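Dna-binding protein RAP1 (Saccharomyces cerevisiae, PDB 4BJT) binds DNA as a repressor/activator of transcription and at telomeres, and binds Rif1 through its C-terminal domain. Local coordinates at residues C[156-170]-C[181-194]. Sequence-based numbering, arbitrary orientation.
Sequences PNVPGIWTHDDDESL and LVKKHGTGRMEMRK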
loop_
_atom_site.group_PDB
_atom_site.type_symbol
_atom_site.label_atom_id
_atom_site.label_comp_id
_atom_site.label_asym_id
_atom_site.label_seq_id
_atom_site.Cartn_x
_atom_site.Cartn_y
_atom_site.Cartn_z
ATOM N N PRO C 156 -5.893 1.867 -8.842
ATOM C CA PRO C 156 -6.202 0.641 -9.583
ATOM C C PRO C 156 -5.159 0.077 -10.521
ATOM O O PRO C 156 -5.333 -1.072 -10.961
ATOM C CB PRO C 156 -7.439 1.034 -10.382
ATOM C CG PRO C 156 -7.273 2.449 -10.630
ATOM C CD PRO C 156 -6.690 2.993 -9.364
ATOM N N ASN C 157 -4.117 0.845 -10.866
ATOM C CA ASN C 157 -3.141 0.409 -11.867
ATOM C C ASN C 157 -1.732 0.699 -11.412
ATOM O O ASN C 157 -0.940 1.277 -12.167
ATOM C CB ASN C 157 -3.420 1.142 -13.186
ATOM C CG ASN C 157 -4.802 0.921 -13.747
ATOM O OD1 ASN C 157 -5.197 -0.207 -14.058
ATOM N ND2 ASN C 157 -5.532 1.986 -13.972
ATOM N N VAL C 158 -1.377 0.239 -10.210
ATOM C CA VAL C 158 -0.055 0.451 -9.658
ATOM C C VAL C 158 0.635 -0.866 -9.311
ATOM O O VAL C 158 0.083 -1.654 -8.524
ATOM C CB VAL C 158 -0.128 1.332 -8.403
ATOM C CG1 VAL C 158 1.249 1.522 -7.776
ATOM C CG2 VAL C 158 -0.775 2.691 -8.729
ATOM N N PRO C 159 1.851 -1.088 -9.865
ATOM C CA PRO C 159 2.628 -2.285 -9.488
ATOM C C PRO C 159 2.794 -2.418 -7.971
ATOM O O PRO C 159 3.129 -1.448 -7.269
ATOM C CB PRO C 159 3.979 -2.039 -10.174
ATOM C CG PRO C 159 3.641 -1.216 -11.360
ATOM C CD PRO C 159 2.609 -0.253 -10.814
ATOM N N GLY C 160 2.539 -3.604 -7.459
ATOM C CA GLY C 160 2.630 -3.890 -6.033
ATOM C C GLY C 160 1.347 -3.711 -5.253
ATOM O O GLY C 160 1.274 -4.129 -4.099
ATOM N N ILE C 161 0.325 -3.081 -5.850
ATOM C CA ILE C 161 -0.945 -2.847 -5.169
ATOM C C ILE C 161 -1.971 -3.751 -5.787
ATOM O O ILE C 161 -2.411 -3.528 -6.912
ATOM C CB ILE C 161 -1.342 -1.341 -5.281
ATOM C CG1 ILE C 161 -0.204 -0.457 -4.738
ATOM C CG2 ILE C 161 -2.692 -1.086 -4.584
ATOM C CD1 ILE C 161 -0.497 1.007 -4.678
ATOM N N TRP C 162 -2.313 -4.832 -5.070
ATOM C CA TRP C 162 -3.242 -5.820 -5.576
ATOM C C TRP C 162 -4.684 -5.380 -5.396
ATOM O O TRP C 162 -5.149 -5.226 -4.273
ATOM C CB TRP C 162 -3.020 -7.169 -4.875
ATOM C CG TRP C 162 -1.748 -7.825 -5.283
ATOM C CD1 TRP C 162 -0.505 -7.616 -4.771
ATOM C CD2 TRP C 162 -1.603 -8.829 -6.291
ATOM N NE1 TRP C 162 0.413 -8.400 -5.427
ATOM C CE2 TRP C 162 -0.234 -9.154 -6.371
ATOM C CE3 TRP C 162 -2.505 -9.495 -7.121
ATOM C CZ2 TRP C 162 0.257 -10.111 -7.263
ATOM C CZ3 TRP C 162 -2.024 -10.464 -7.971
ATOM C CH2 TRP C 162 -0.651 -10.723 -8.079
ATOM N N THR C 163 -5.412 -5.264 -6.486
ATOM C CA THR C 163 -6.831 -4.942 -6.434
ATOM C C THR C 163 -7.675 -6.224 -6.411
ATOM O O THR C 163 -7.191 -7.330 -6.681
ATOM C CB THR C 163 -7.210 -4.111 -7.643
ATOM O OG1 THR C 163 -6.988 -4.911 -8.801
ATOM C CG2 THR C 163 -6.415 -2.820 -7.729
ATOM N N HIS C 164 -8.979 -6.051 -6.173
ATOM C CA HIS C 164 -9.911 -7.179 -6.223
ATOM C C HIS C 164 -9.863 -7.846 -7.593
ATOM O O HIS C 164 -9.781 -9.071 -7.681
ATOM C CB HIS C 164 -11.332 -6.696 -5.905
ATOM C CG HIS C 164 -12.365 -7.769 -6.076
ATOM N ND1 HIS C 164 -12.569 -8.736 -5.104
ATOM C CD2 HIS C 164 -13.180 -8.023 -7.126
ATOM C CE1 HIS C 164 -13.515 -9.537 -5.585
ATOM N NE2 HIS C 164 -13.918 -9.140 -6.794
ATOM N N ASP C 165 -9.858 -7.041 -8.672
ATOM C CA ASP C 165 -9.775 -7.570 -10.031
ATOM C C ASP C 165 -8.495 -8.367 -10.263
ATOM O O ASP C 165 -8.517 -9.377 -10.949
ATOM C CB ASP C 165 -9.880 -6.431 -11.062
ATOM C CG ASP C 165 -11.275 -5.836 -11.194
ATOM O OD1 ASP C 165 -12.238 -6.436 -10.639
ATOM O OD2 ASP C 165 -11.415 -4.798 -11.888
ATOM N N ASP C 166 -7.373 -7.898 -9.708
ATOM C CA ASP C 166 -6.105 -8.605 -9.842
ATOM C C ASP C 166 -6.191 -9.971 -9.169
ATOM O O ASP C 166 -5.707 -10.950 -9.722
ATOM C CB ASP C 166 -4.946 -7.825 -9.198
ATOM C CG ASP C 166 -4.545 -6.549 -9.883
ATOM O OD1 ASP C 166 -4.881 -6.380 -11.062
ATOM O OD2 ASP C 166 -3.824 -5.720 -9.242
ATOM N N ASP C 167 -6.769 -10.026 -7.961
ATOM C CA ASP C 167 -6.900 -11.301 -7.243
ATOM C C ASP C 167 -7.821 -12.272 -7.989
ATOM O O ASP C 167 -7.530 -13.460 -8.034
ATOM C CB ASP C 167 -7.353 -11.079 -5.804
ATOM C CG ASP C 167 -6.277 -10.503 -4.901
ATOM O OD1 ASP C 167 -5.078 -10.696 -5.204
ATOM O OD2 ASP C 167 -6.636 -9.895 -3.842
ATOM N N GLU C 168 -8.854 -11.761 -8.650
ATOM C CA GLU C 168 -9.730 -12.597 -9.469
ATOM C C GLU C 168 -8.979 -13.116 -10.706
ATOM O O GLU C 168 -9.099 -14.303 -11.045
ATOM C CB GLU C 168 -11.001 -11.821 -9.849
ATOM C CG GLU C 168 -11.910 -11.560 -8.661
ATOM C CD GLU C 168 -12.492 -12.790 -7.978
ATOM O OE1 GLU C 168 -12.656 -13.835 -8.649
ATOM O OE2 GLU C 168 -12.781 -12.706 -6.763
ATOM N N SER C 169 -8.139 -12.273 -11.335
ATOM C CA SER C 169 -7.320 -12.720 -12.464
ATOM C C SER C 169 -6.359 -13.819 -12.038
ATOM O O SER C 169 -6.162 -14.796 -12.785
ATOM C CB SER C 169 -6.517 -11.558 -13.054
ATOM O OG SER C 169 -7.369 -10.644 -13.722
ATOM N N LEU C 170 -5.792 -13.697 -10.832
ATOM C CA LEU C 170 -4.849 -14.685 -10.321
ATOM C C LEU C 170 -5.503 -16.068 -10.207
ATOM O O LEU C 170 -4.903 -17.058 -10.596
ATOM C CB LEU C 170 -4.309 -14.220 -8.953
ATOM C CG LEU C 170 -3.223 -15.086 -8.335
ATOM C CD1 LEU C 170 -2.030 -15.218 -9.286
ATOM C CD2 LEU C 170 -2.798 -14.528 -7.003
ATOM N N LEU C 181 -1.451 -9.659 -15.595
ATOM C CA LEU C 181 -1.156 -9.596 -14.198
ATOM C C LEU C 181 0.342 -9.585 -13.914
ATOM O O LEU C 181 0.785 -8.774 -13.095
ATOM C CB LEU C 181 -1.835 -10.781 -13.518
ATOM C CG LEU C 181 -1.844 -10.776 -12.041
ATOM C CD1 LEU C 181 -2.633 -9.581 -11.507
ATOM C CD2 LEU C 181 -2.462 -12.043 -11.533
ATOM N N VAL C 182 1.116 -10.470 -14.567
ATOM C CA VAL C 182 2.566 -10.502 -14.331
ATOM C C VAL C 182 3.211 -9.289 -14.936
ATOM O O VAL C 182 4.198 -8.822 -14.400
ATOM C CB VAL C 182 3.307 -11.801 -14.706
ATOM C CG1 VAL C 182 2.752 -12.962 -13.931
ATOM C CG2 VAL C 182 3.302 -12.045 -16.203
ATOM N N LYS C 183 2.649 -8.727 -16.016
ATOM C CA LYS C 183 3.178 -7.483 -16.580
ATOM C C LYS C 183 3.045 -6.328 -15.552
ATOM O O LYS C 183 3.932 -5.474 -15.440
ATOM C CB LYS C 183 2.439 -7.151 -17.880
ATOM C CG LYS C 183 2.863 -5.846 -18.515
ATOM C CD LYS C 183 2.443 -5.787 -19.982
ATOM C CE LYS C 183 2.763 -4.460 -20.644
ATOM N NZ LYS C 183 4.227 -4.237 -20.855
ATOM N N LYS C 184 1.943 -6.329 -14.793
ATOM C CA LYS C 184 1.709 -5.329 -13.768
ATOM C C LYS C 184 2.592 -5.506 -12.551
ATOM O O LYS C 184 3.232 -4.557 -12.108
ATOM C CB LYS C 184 0.226 -5.340 -13.360
ATOM C CG LYS C 184 -0.138 -4.350 -12.271
ATOM C CD LYS C 184 -1.616 -4.423 -11.936
ATOM C CE LYS C 184 -1.989 -3.311 -10.988
ATOM N NZ LYS C 184 -3.428 -3.372 -10.605
ATOM N N HIS C 185 2.565 -6.701 -11.954
ATOM C CA HIS C 185 3.221 -6.959 -10.669
ATOM C C HIS C 185 4.553 -7.688 -10.724
ATOM O O HIS C 185 5.303 -7.615 -9.756
ATOM C CB HIS C 185 2.262 -7.752 -9.784
ATOM C CG HIS C 185 1.028 -6.993 -9.405
ATOM N ND1 HIS C 185 1.105 -5.776 -8.755
ATOM C CD2 HIS C 185 -0.273 -7.319 -9.567
ATOM C CE1 HIS C 185 -0.151 -5.388 -8.581
ATOM N NE2 HIS C 185 -1.005 -6.310 -9.021
ATOM N N GLY C 186 4.783 -8.440 -11.790
ATOM C CA GLY C 186 5.944 -9.294 -11.942
ATOM C C GLY C 186 5.717 -10.688 -11.391
ATOM O O GLY C 186 4.779 -10.942 -10.624
ATOM N N THR C 187 6.604 -11.598 -11.787
ATOM C CA THR C 187 6.526 -12.989 -11.381
ATOM C C THR C 187 6.703 -13.197 -9.889
ATOM O O THR C 187 5.967 -13.988 -9.291
ATOM C CB THR C 187 7.604 -13.789 -12.113
ATOM O OG1 THR C 187 7.567 -13.434 -13.494
ATOM C CG2 THR C 187 7.427 -15.278 -11.941
ATOM N N GLY C 188 7.687 -12.523 -9.309
ATOM C CA GLY C 188 7.976 -12.663 -7.885
ATOM C C GLY C 188 6.788 -12.315 -7.022
ATOM O O GLY C 188 6.419 -13.064 -6.113
ATOM N N ARG C 189 6.148 -11.172 -7.316
ATOM C CA ARG C 189 4.945 -10.781 -6.557
ATOM C C ARG C 189 3.789 -11.744 -6.795
ATOM O O ARG C 189 3.018 -12.024 -5.867
ATOM C CB ARG C 189 4.479 -9.371 -6.939
ATOM C CG ARG C 189 5.429 -8.283 -6.510
ATOM C CD ARG C 189 4.707 -6.961 -6.460
ATOM N NE ARG C 189 5.574 -5.839 -6.111
ATOM C CZ ARG C 189 6.162 -5.004 -6.979
ATOM N NH1 ARG C 189 6.003 -5.167 -8.294
ATOM N NH2 ARG C 189 6.903 -3.991 -6.535
ATOM N N MET C 190 3.631 -12.203 -8.040
ATOM C CA MET C 190 2.567 -13.149 -8.366
ATOM C C MET C 190 2.734 -14.453 -7.586
ATOM O O MET C 190 1.759 -14.935 -6.995
ATOM C CB MET C 190 2.429 -13.401 -9.852
ATOM C CG MET C 190 1.274 -14.325 -10.123
ATOM S SD MET C 190 0.948 -14.664 -11.825
ATOM C CE MET C 190 2.352 -15.762 -12.212
ATOM N N GLU C 191 3.966 -14.951 -7.486
ATOM C CA GLU C 191 4.225 -16.170 -6.723
ATOM C C GLU C 191 3.944 -15.932 -5.232
ATOM O O GLU C 191 3.348 -16.805 -4.577
ATOM C CB GLU C 191 5.644 -16.675 -6.947
ATOM C CG GLU C 191 5.856 -17.206 -8.352
ATOM C CD GLU C 191 4.987 -18.372 -8.796
ATOM O OE1 GLU C 191 4.471 -19.110 -7.924
ATOM O OE2 GLU C 191 4.827 -18.549 -10.026
ATOM N N MET C 192 4.333 -14.757 -4.691
ATOM C CA MET C 192 4.045 -14.479 -3.285
ATOM C C MET C 192 2.526 -14.454 -3.046
ATOM O O MET C 192 2.036 -15.013 -2.051
ATOM C CB MET C 192 4.660 -13.162 -2.817
ATOM C CG MET C 192 4.433 -12.948 -1.326
ATOM S SD MET C 192 5.156 -11.445 -0.672
ATOM C CE MET C 192 6.759 -12.014 -0.314
ATOM N N ARG C 193 1.785 -13.809 -3.949
ATOM C CA ARG C 193 0.329 -13.690 -3.819
ATOM C C ARG C 193 -0.349 -15.074 -3.835
ATOM O O ARG C 193 -1.256 -15.366 -3.030
ATOM C CB ARG C 193 -0.233 -12.785 -4.937
ATOM C CG ARG C 193 -1.630 -12.252 -4.632
ATOM C CD ARG C 193 -1.582 -11.115 -3.629
ATOM N NE ARG C 193 -2.888 -10.520 -3.363
ATOM C CZ ARG C 193 -3.153 -9.732 -2.321
ATOM N NH1 ARG C 193 -2.185 -9.386 -1.475
ATOM N NH2 ARG C 193 -4.390 -9.272 -2.120
ATOM N N LYS C 194 0.123 -15.940 -4.705
ATOM C CA LYS C 194 -0.360 -17.327 -4.760
ATOM C C LYS C 194 -0.105 -18.058 -3.456
ATOM O O LYS C 194 -1.001 -18.778 -2.976
ATOM C CB LYS C 194 0.312 -18.093 -5.905
ATOM C CG LYS C 194 -0.156 -17.662 -7.265
ATOM C CD LYS C 194 0.396 -18.612 -8.348
ATOM C CE LYS C 194 -0.122 -18.257 -9.711
ATOM N NZ LYS C 194 0.608 -18.976 -10.793
HETATM O O HOH W 1 -4.672 -3.201 -13.143
HETATM O O HOH W 2 -3.171 -1.314 -8.475
HETATM O O HOH W 3 2.486 -9.879 -4.019
#
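The indole of Trp-162 is sandwiched between His-185 and Arg-193. The imidazole stacks face to face on the five-membered ring, centroids 4.1 Å apart and planes at 21°. On the opposite face Arg-193 slides past antiparallel, CD over the ring centre and guanidinium flat but off-centre; its chain, bent at chi2 (77°), also lets NE and NH2 grip Asp-167 OD1 and OD2 side-on, each at 2.9 Å, nearly coplanar. NH1 reaches Thr-131 O and Ser-134 OG. A leucine in place of Arg-193 would probably leave the Asp-167 carboxylate without its mate and one indole face without its cation. His-185 is fixed in its own plane from two sides: ND1 accepts from Gly-160 N (2.9 Å), in the type II turn, while NE2 donates to Asp-166 OD2 (2.9 Å) from above the carboxylate plane. That oxygen also takes Thr-163 N and, on its syn lone pair, Lys-184 NZ (2.7 Å), which also donates to Pro-156 O (3.0 Å). Leu-170 is a knob, CD1 on Met-190 CG and CD2 on Arg-193 CG. Asp-166 N to Thr-163 OG1 completes a capping box starting helix 164-171, within the all-helical Rap1 C-terminal domain; Asp-166 OD2 links it to helix 175-185, Asp-167 and Leu-170 to helix 187-198.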